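Local coordinates for protein papain-like protease (Human betacoronavirus 2c EMC/2012, PDB 4RNA) that is a cysteine protease that probably cleaves the viral polyprotein and, as in related coronavirus enzymes, removes ubiquitin-like modifiers from host proteins, at residues Thr5-Val10 against Thr19-Asn24. Numbering follows the deposited sequence.
Sequences TIEVLV and TVVLNN
Val8 and Leu22, diagonal neighbours on the buried face of a two-stranded antiparallel ladder, meet at about a right angle, with Val8 CG2 3.6 Å from Leu22 CD1. CG2 of Val8 sits between its own backbone N and carbonyl carbon (CG1 takes chi1 -73°), from where it also reaches the CB of Val20 opposite. On the same face Ile6 lays CG1 obliquely beside Leu22 CB at 4.0 Å, and Val10 CG2 meets Val20 CG2 at the far end. Beta-branching in Ile6, Val8, Val10 and Val20 favours the extended backbone, while Leu22, branched one atom farther out, reaches across to Val8; their methyls fill a greasy layer continued by Leu56 and Leu58 of strand 55-58 and by Tyr28 of helix 28-31.

The other face is more polar and more open. Glu7, extended beyond CG, passes obliquely over two methyls: CG rests 3.6 Å from Val21 CG2, and the carboxylate lies over the same pair, OE1 by Thr19 CG2 and OE2 by Val21 CG2. Being exposed, the charge can still meet solvent; Val227 of the second subunit packs on Glu7 and Thr19. Leu9 brings CD2 to 3.3 Å from Thr19 OG1, a van der Waals touch.

Between the faces, Ile6 and Leu22 exchange two backbone hydrogen bonds, as do Val8 and Val20; Val20 N to Val8 O, at 2.9 Å and 169°, is nearly straight. These paired rungs define the N-terminal beta hairpin, whose strand 18-23 is outermost in this chain's mixed sheet, with the second subunit hydrogen-bonded to its Thr19 backbone, in the ubiquitin-like domain that precedes the catalytic core in coronavirus papain-like proteases.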
loop_
_atom_site.group_PDB
_atom_site.type_symbol
_atom_site.label_atom_id
_atom_site.label_comp_id
_atom_site.label_asym_id
_atom_site.label_seq_id
_atom_site.Cartn_x
_atom_site.Cartn_y
_atom_site.Cartn_z
ATOM N N THR A 5 25.271 23.123 -24.463
ATOM C CA THR A 5 24.474 21.909 -24.357
ATOM C C THR A 5 25.290 20.728 -23.904
ATOM O O THR A 5 26.523 20.699 -24.086
ATOM C CB THR A 5 23.693 21.575 -25.628
ATOM O OG1 THR A 5 24.618 21.324 -26.672
ATOM C CG2 THR A 5 22.771 22.743 -26.020
ATOM N N ILE A 6 24.583 19.765 -23.283
ATOM C CA ILE A 6 25.111 18.465 -22.885
ATOM C C ILE A 6 24.245 17.293 -23.348
ATOM O O ILE A 6 23.063 17.454 -23.664
ATOM C CB ILE A 6 25.379 18.361 -21.382
ATOM C CG1 ILE A 6 24.059 18.363 -20.589
ATOM C CG2 ILE A 6 26.339 19.458 -20.958
ATOM C CD1 ILE A 6 24.248 18.050 -19.133
ATOM N N GLU A 7 24.857 16.115 -23.380
ATOM C CA GLU A 7 24.146 14.857 -23.636
ATOM C C GLU A 7 24.178 14.057 -22.331
ATOM O O GLU A 7 25.222 14.006 -21.625
ATOM C CB GLU A 7 24.793 14.086 -24.765
ATOM C CG GLU A 7 24.349 14.573 -26.134
ATOM C CD GLU A 7 24.635 13.587 -27.280
ATOM O OE1 GLU A 7 25.473 12.678 -27.092
ATOM O OE2 GLU A 7 24.024 13.700 -28.383
ATOM N N VAL A 8 23.022 13.503 -21.959
ATOM C CA VAL A 8 22.943 12.646 -20.758
ATOM C C VAL A 8 22.249 11.382 -21.184
ATOM O O VAL A 8 21.474 11.402 -22.148
ATOM C CB VAL A 8 22.105 13.277 -19.633
ATOM C CG1 VAL A 8 22.867 14.431 -18.964
ATOM C CG2 VAL A 8 20.736 13.711 -20.144
ATOM N N LEU A 9 22.478 10.318 -20.414
ATOM C CA LEU A 9 21.794 9.042 -20.695
ATOM C C LEU A 9 20.729 8.908 -19.594
ATOM O O LEU A 9 21.009 8.984 -18.379
ATOM C CB LEU A 9 22.770 7.849 -20.616
ATOM C CG LEU A 9 23.874 7.792 -21.713
ATOM C CD1 LEU A 9 24.848 6.641 -21.453
ATOM C CD2 LEU A 9 23.321 7.685 -23.107
ATOM N N VAL A 10 19.518 8.738 -20.029
ATOM C CA VAL A 10 18.391 8.682 -19.132
ATOM C C VAL A 10 17.876 7.261 -19.005
ATOM O O VAL A 10 17.578 6.592 -20.030
ATOM C CB VAL A 10 17.321 9.706 -19.609
ATOM C CG1 VAL A 10 16.089 9.609 -18.735
ATOM C CG2 VAL A 10 17.920 11.155 -19.425
ATOM N N THR A 19 19.409 8.789 -25.029
ATOM C CA THR A 19 20.227 9.980 -25.027
ATOM C C THR A 19 19.359 11.231 -25.147
ATOM O O THR A 19 18.567 11.372 -26.033
ATOM C CB THR A 19 21.314 10.003 -26.102
ATOM O OG1 THR A 19 22.098 8.821 -25.964
ATOM C CG2 THR A 19 22.197 11.310 -25.900
ATOM N N VAL A 20 19.569 12.167 -24.223
ATOM C CA VAL A 20 18.784 13.402 -24.257
ATOM C C VAL A 20 19.790 14.549 -24.262
ATOM O O VAL A 20 20.748 14.521 -23.493
ATOM C CB VAL A 20 17.808 13.505 -23.026
ATOM C CG1 VAL A 20 17.071 14.841 -23.032
ATOM C CG2 VAL A 20 16.787 12.343 -23.098
ATOM N N VAL A 21 19.556 15.548 -25.114
ATOM C CA VAL A 21 20.408 16.747 -25.148
ATOM C C VAL A 21 19.748 17.880 -24.325
ATOM O O VAL A 21 18.574 18.206 -24.558
ATOM C CB VAL A 21 20.605 17.203 -26.622
ATOM C CG1 VAL A 21 21.352 18.531 -26.677
ATOM C CG2 VAL A 21 21.336 16.122 -27.412
ATOM N N LEU A 22 20.482 18.432 -23.370
ATOM C CA LEU A 22 19.960 19.470 -22.505
ATOM C C LEU A 22 20.783 20.786 -22.653
ATOM O O LEU A 22 21.954 20.740 -23.057
ATOM C CB LEU A 22 20.123 18.989 -21.056
ATOM C CG LEU A 22 19.332 17.671 -20.774
ATOM C CD1 LEU A 22 19.734 17.132 -19.410
ATOM C CD2 LEU A 22 17.850 17.980 -20.732
ATOM N N ASN A 23 20.197 21.929 -22.284
ATOM C CA ASN A 23 20.953 23.223 -22.238
ATOM C C ASN A 23 21.248 23.523 -20.820
ATOM O O ASN A 23 20.716 22.841 -19.937
ATOM C CB ASN A 23 20.172 24.406 -22.818
ATOM C CG ASN A 23 18.886 24.729 -22.056
ATOM O OD1 ASN A 23 18.889 25.078 -20.868
ATOM N ND2 ASN A 23 17.809 24.635 -22.726
ATOM N N ASN A 24 22.047 24.559 -20.604
ATOM C CA ASN A 24 22.335 24.999 -19.249
ATOM C C ASN A 24 21.546 26.252 -18.876
ATOM O O ASN A 24 21.961 26.992 -17.999
ATOM C CB ASN A 24 23.849 25.137 -18.985
ATOM C CG ASN A 24 24.482 26.341 -19.685
ATOM O OD1 ASN A 24 23.894 26.936 -20.592
ATOM N ND2 ASN A 24 25.709 26.695 -19.269
#